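Local structure of 4-hydroxy-3-methylbut-2-enyl diphosphate reductase (Aquifex aeolicus, 3DNF) at residues H9-C13 with S261-P267; M213-K219 with N237-E242. The protein catalyses the last step of the non-mevalonate isoprenoid pathway, reducing (2E)-4-hydroxy-3-methylbut-2-enyl diphosphate to isopentenyl and dimethylallyl diphosphate with an iron-sulfur cluster. Residues are numbered along the deposited sequence.

Interaction 1 of 2, residues H9-C13 with S261-P267. With F3S (Fe3-s4 cluster), chain E.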
loop_
_atom_site.group_PDB
_atom_site.type_symbol
_atom_site.label_atom_id
_atom_site.label_comp_id
_atom_site.label_asym_id
_atom_site.label_seq_id
_atom_site.Cartn_x
_atom_site.Cartn_y
_atom_site.Cartn_z
ATOM N N HIS B 9 14.621 3.384 26.199
ATOM C CA HIS B 9 15.135 3.188 24.826
ATOM C C HIS B 9 16.272 4.140 24.401
ATOM O O HIS B 9 16.685 4.097 23.234
ATOM C CB HIS B 9 14.013 3.205 23.769
ATOM C CG HIS B 9 12.832 2.364 24.131
ATOM N ND1 HIS B 9 12.905 0.992 24.246
ATOM C CD2 HIS B 9 11.556 2.702 24.431
ATOM C CE1 HIS B 9 11.722 0.523 24.604
ATOM N NE2 HIS B 9 10.886 1.538 24.712
ATOM N N ALA B 10 16.794 4.957 25.330
ATOM C CA ALA B 10 17.988 5.765 25.038
ATOM C C ALA B 10 19.120 4.844 24.540
ATOM O O ALA B 10 19.377 3.785 25.133
ATOM C CB ALA B 10 18.439 6.572 26.268
ATOM N N GLY B 11 19.743 5.209 23.424
ATOM C CA GLY B 11 20.964 4.538 22.997
ATOM C C GLY B 11 20.702 3.373 22.084
ATOM O O GLY B 11 19.749 3.401 21.285
ATOM N N PHE B 12 21.566 2.344 22.200
ATOM C CA PHE B 12 21.597 1.197 21.274
ATOM C C PHE B 12 20.257 0.478 21.258
ATOM O O PHE B 12 19.634 0.249 22.298
ATOM C CB PHE B 12 22.630 0.113 21.704
ATOM C CG PHE B 12 24.086 0.500 21.571
ATOM C CD1 PHE B 12 24.490 1.655 20.912
ATOM C CD2 PHE B 12 25.067 -0.353 22.100
ATOM C CE1 PHE B 12 25.846 1.976 20.797
ATOM C CE2 PHE B 12 26.412 -0.053 21.989
ATOM C CZ PHE B 12 26.802 1.116 21.334
ATOM N N CYS B 13 19.844 0.096 20.065
ATOM C CA CYS B 13 18.716 -0.800 19.887
ATOM C C CYS B 13 19.079 -2.223 20.314
ATOM O O CYS B 13 20.255 -2.575 20.518
ATOM C CB CYS B 13 18.339 -0.832 18.428
ATOM S SG CYS B 13 19.741 -1.401 17.510
ATOM N N SER B 261 18.329 11.436 26.985
ATOM C CA SER B 261 18.270 10.367 26.005
ATOM C C SER B 261 19.488 10.389 25.113
ATOM O O SER B 261 20.362 11.246 25.252
ATOM C CB SER B 261 16.993 10.420 25.184
ATOM O OG SER B 261 16.795 9.165 24.555
ATOM N N ALA B 262 19.544 9.424 24.203
ATOM C CA ALA B 262 20.690 9.268 23.313
ATOM C C ALA B 262 20.250 8.622 22.028
ATOM O O ALA B 262 19.301 7.829 22.034
ATOM C CB ALA B 262 21.763 8.409 23.979
ATOM N N GLY B 263 20.960 8.949 20.947
ATOM C CA GLY B 263 20.769 8.341 19.622
ATOM C C GLY B 263 21.209 6.872 19.571
ATOM O O GLY B 263 21.749 6.335 20.538
ATOM N N ALA B 264 20.963 6.243 18.431
ATOM C CA ALA B 264 21.168 4.815 18.249
ATOM C C ALA B 264 22.634 4.398 18.317
ATOM O O ALA B 264 22.929 3.225 18.452
ATOM C CB ALA B 264 20.566 4.363 16.928
ATOM N N SER B 265 23.546 5.347 18.233
ATOM C CA SER B 265 24.967 5.018 18.218
ATOM C C SER B 265 25.669 5.304 19.538
ATOM O O SER B 265 26.907 5.316 19.595
ATOM C CB SER B 265 25.652 5.742 17.052
ATOM O OG SER B 265 25.328 5.100 15.831
ATOM N N THR B 266 24.891 5.556 20.592
ATOM C CA THR B 266 25.450 5.908 21.900
ATOM C C THR B 266 25.409 4.715 22.858
ATOM O O THR B 266 24.331 4.216 23.196
ATOM C CB THR B 266 24.743 7.155 22.504
ATOM O OG1 THR B 266 24.870 8.247 21.585
ATOM C CG2 THR B 266 25.372 7.586 23.872
ATOM N N PRO B 267 26.595 4.260 23.305
ATOM C CA PRO B 267 26.654 3.170 24.255
ATOM C C PRO B 267 26.263 3.674 25.646
ATOM O O PRO B 267 26.351 4.879 25.935
ATOM C CB PRO B 267 28.132 2.762 24.228
ATOM C CG PRO B 267 28.848 4.001 23.846
ATOM C CD PRO B 267 27.941 4.711 22.907
HETATM FE FE1 F3S E . 16.100 -2.665 14.878
HETATM FE FE3 F3S E . 17.883 -4.706 14.829
HETATM FE FE4 F3S E . 18.395 -2.428 15.618
HETATM S S1 F3S E . 16.510 -4.044 13.139
HETATM S S2 F3S E . 17.245 -0.694 14.996
HETATM S S3 F3S E . 17.017 -3.713 16.690
HETATM S S4 F3S E . 19.960 -3.720 14.824
HETATM O O HOH W 1 23.185 2.141 24.608
HETATM O O HOH W 2 21.617 0.955 18.075
#
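Phe12 provides the main side-chain grip between the cluster-binding loop 9-13 and the turn that follows strand 257-262. Its CA-to-CB bond points away from 261-267, yet chi1 near -70° swings the ring back against the turn. Pro267 CA sits 3.9 Å from the Phe12 ring centroid, 23° off the normal, in a CH-pi contact over one face, and Phe12 CZ meets Pro267 CB at 3.6 Å. At the ring edge, Phe12 CD1 lies 3.3 Å from Ala264 O. A flat aromatic suits this place because it can cover the proline and still slip beside backbone carbonyls. Glycine suits position 11 twice over: a CB would clash with Thr266 O across the contact, and the backbone angles would jam it against Ala10 O. Its bare CA instead lies 3.1 Å from Gly263 O, and Gly11 N donates to Ala262 O at 3.0 Å. Ala10, small enough for a tight fit, brings its CB 3.5 Å from Ser261 OG. Gly263 to Thr266 form a type I turn. Phe12 N bonds Thr266 O weakly (3.5 Å), and a water bridges the same atoms (2.9 and 2.8 Å); another links Cys13 N to Ala264 O. With chi1 at 60° (p), Cys13 directs SG to FE4 of the Fe3-S4 cluster (2.5 Å), in the same neighbourhood as Ser265, predicted to bind substrate and products. Cys13 also N-caps helix 14-26, and Pro267 occupies the N-cap position of helix 268-281, whose Ile271 packs on Ala10 and Ala262; Arg199 of helix 195-206 binds Gly11 O, while strand 212-216 pairs with Ser261 and Gly263.

Interaction 2 of 2, residues M213-K219 with N237-E242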
loop_
_atom_site.group_PDB
_atom_site.type_symbol
_atom_site.label_atom_id
_atom_site.label_comp_id
_atom_site.label_asym_id
_atom_site.label_seq_id
_atom_site.Cartn_x
_atom_site.Cartn_y
_atom_site.Cartn_z
ATOM N N MET B 213 16.228 18.840 29.005
ATOM C CA MET B 213 16.435 17.636 28.218
ATOM C C MET B 213 17.852 17.618 27.655
ATOM O O MET B 213 18.293 18.586 27.032
ATOM C CB MET B 213 15.403 17.572 27.084
ATOM C CG MET B 213 14.083 16.917 27.469
ATOM S SD MET B 213 14.288 15.201 28.048
ATOM C CE MET B 213 14.752 14.296 26.567
ATOM N N ILE B 214 18.561 16.515 27.895
ATOM C CA ILE B 214 19.873 16.251 27.290
ATOM C C ILE B 214 19.771 15.129 26.258
ATOM O O ILE B 214 19.323 14.027 26.577
ATOM C CB ILE B 214 20.951 15.867 28.353
ATOM C CG1 ILE B 214 21.038 16.915 29.477
ATOM C CG2 ILE B 214 22.321 15.611 27.685
ATOM C CD1 ILE B 214 21.355 18.363 29.027
ATOM N N ILE B 215 20.184 15.423 25.028
ATOM C CA ILE B 215 20.195 14.453 23.932
ATOM C C ILE B 215 21.648 14.175 23.539
ATOM O O ILE B 215 22.388 15.091 23.146
ATOM C CB ILE B 215 19.358 14.950 22.701
ATOM C CG1 ILE B 215 17.873 15.199 23.073
ATOM C CG2 ILE B 215 19.525 14.019 21.496
ATOM C CD1 ILE B 215 17.111 14.000 23.649
ATOM N N ILE B 216 22.066 12.918 23.677
ATOM C CA ILE B 216 23.456 12.542 23.428
ATOM C C ILE B 216 23.598 11.836 22.064
ATOM O O ILE B 216 22.730 11.057 21.658
ATOM C CB ILE B 216 24.021 11.646 24.568
ATOM C CG1 ILE B 216 23.784 12.278 25.933
ATOM C CG2 ILE B 216 25.528 11.396 24.368
ATOM C CD1 ILE B 216 23.778 11.263 27.063
ATOM N N GLY B 217 24.691 12.130 21.357
ATOM C CA GLY B 217 24.987 11.463 20.099
ATOM C C GLY B 217 25.905 12.257 19.205
ATOM O O GLY B 217 26.076 13.470 19.390
ATOM N N GLY B 218 26.500 11.581 18.224
ATOM C CA GLY B 218 27.352 12.261 17.247
ATOM C C GLY B 218 26.510 13.232 16.443
ATOM O O GLY B 218 25.334 12.955 16.191
ATOM N N LYS B 219 27.104 14.368 16.060
ATOM C CA LYS B 219 26.425 15.418 15.276
ATOM C C LYS B 219 25.982 14.930 13.897
ATOM O O LYS B 219 24.946 15.353 13.385
ATOM C CB LYS B 219 27.330 16.645 15.077
ATOM C CG LYS B 219 27.781 17.342 16.349
ATOM C CD LYS B 219 28.823 18.429 16.049
ATOM C CE LYS B 219 29.378 18.983 17.355
ATOM N NZ LYS B 219 30.469 19.968 17.169
ATOM N N ASN B 237 14.665 23.879 26.635
ATOM C CA ASN B 237 15.902 23.557 27.343
ATOM C C ASN B 237 16.443 22.189 26.960
ATOM O O ASN B 237 16.915 21.431 27.814
ATOM C CB ASN B 237 15.692 23.673 28.854
ATOM C CG ASN B 237 15.198 25.043 29.265
ATOM O OD1 ASN B 237 15.852 26.060 28.911
ATOM N ND2 ASN B 237 14.151 25.111 29.941
ATOM N N THR B 238 16.351 21.883 25.658
ATOM C CA THR B 238 16.975 20.690 25.121
ATOM C C THR B 238 18.364 21.109 24.594
ATOM O O THR B 238 18.513 22.124 23.898
ATOM C CB THR B 238 16.148 20.043 23.985
ATOM O OG1 THR B 238 14.852 19.680 24.487
ATOM C CG2 THR B 238 16.861 18.782 23.422
ATOM N N TYR B 239 19.387 20.312 24.935
ATOM C CA TYR B 239 20.732 20.570 24.472
ATOM C C TYR B 239 21.232 19.282 23.899
ATOM O O TYR B 239 21.082 18.226 24.517
ATOM C CB TYR B 239 21.614 21.042 25.626
ATOM C CG TYR B 239 21.086 22.299 26.299
ATOM C CD1 TYR B 239 20.278 22.219 27.434
ATOM C CD2 TYR B 239 21.374 23.566 25.784
ATOM C CE1 TYR B 239 19.776 23.366 28.046
ATOM C CE2 TYR B 239 20.884 24.719 26.388
ATOM C CZ TYR B 239 20.084 24.614 27.521
ATOM O OH TYR B 239 19.596 25.759 28.124
ATOM N N HIS B 240 21.788 19.358 22.698
ATOM C CA HIS B 240 22.429 18.191 22.111
ATOM C C HIS B 240 23.932 18.198 22.419
ATOM O O HIS B 240 24.587 19.232 22.290
ATOM C CB HIS B 240 22.169 18.131 20.602
ATOM C CG HIS B 240 23.047 17.155 19.889
ATOM N ND1 HIS B 240 24.127 17.549 19.128
ATOM C CD2 HIS B 240 23.044 15.801 19.866
ATOM C CE1 HIS B 240 24.738 16.480 18.650
ATOM N NE2 HIS B 240 24.100 15.410 19.083
ATOM N N ILE B 241 24.472 17.055 22.853
ATOM C CA ILE B 241 25.904 16.948 23.176
ATOM C C ILE B 241 26.504 15.616 22.701
ATOM O O ILE B 241 25.792 14.619 22.602
ATOM C CB ILE B 241 26.194 17.131 24.698
ATOM C CG1 ILE B 241 25.473 16.068 25.531
ATOM C CG2 ILE B 241 25.806 18.534 25.179
ATOM C CD1 ILE B 241 26.083 15.847 26.902
ATOM N N GLU B 242 27.807 15.623 22.413
ATOM C CA GLU B 242 28.541 14.411 22.031
ATOM C C GLU B 242 29.303 13.810 23.220
ATOM O O GLU B 242 29.542 12.597 23.268
ATOM C CB GLU B 242 29.510 14.714 20.891
ATOM C CG GLU B 242 28.847 14.845 19.535
ATOM C CD GLU B 242 29.844 15.102 18.420
ATOM O OE1 GLU B 242 30.871 15.776 18.672
ATOM O OE2 GLU B 242 29.596 14.640 17.283
#
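This is the pairing of two neighbouring parallel strands in a beta-alpha-beta unit, 212-216 and 238-241 joined through helix 222-234, at the margin of a four-stranded parallel sheet of the open alpha/beta type. The strand axes approach to 4.7 Å and their directions differ by 23°. The bonds form a regular ladder: Met213 N to Asn237 O (2.9 Å), Tyr239 N to Met213 O (2.9 Å), Ile215 N to Tyr239 O (3.0 Å), Ile241 N to Ile215 O (2.9 Å) and Gly217 N to Ile241 O (3.0 Å). Ile214, Ile216, Tyr239 and Ile241 share one face, where Ile214 CG2 meets Ile241 CG1 at 3.8 Å and helix 268-281 covers the isoleucines; branched aliphatic side chains suit both the extended backbone and this buried layer. Tyr239, nearer the surface, stacks its ring with Trp251. The other face carries Met213, Ile215, Thr238 and His240, of which Met213, Thr238 and His240 pack on the crossover helix; Ile215 CG1 touches Thr238 CG2 at 3.7 Å, and the Thr238 hydroxyl is hydrogen-bonded with Ser231. Past the strand ends, Gly217 adopts phi/psi of 157/163, where a CB would be jammed against Ile216 O, so glycine suits the place, and the chain turns toward Ser221, a predicted substrate-binding residue. His240 NE2 donates a weak bond to Gly217 O (2.8 Å), while the long Glu242 side chain lets OE2 accept from Lys219 N, 2.8 Å away.

How the interactions relate
Both contacts belong to the same parallel sheet, and strands 257-262 and 212-216, adjacent within it, bring them together: Ser261 N lies 2.8 Å from Ile214 O and Gly263 N 2.8 Å from Ile216 O, both probable hydrogen bonds. Interaction 1 is the buried one, near the middle of the chain, and joins loops at the C-terminal ends of strands, relying on one ring, a glycine and bridging waters. Interaction 2, further out and only partly buried, completes the sheet margin through repetitive backbone bonding and ends in polar groups near the surface. Gly217 and Thr266 meet where the two contacts adjoin, near the predicted substrate-binding residues Ser221 and Ser265.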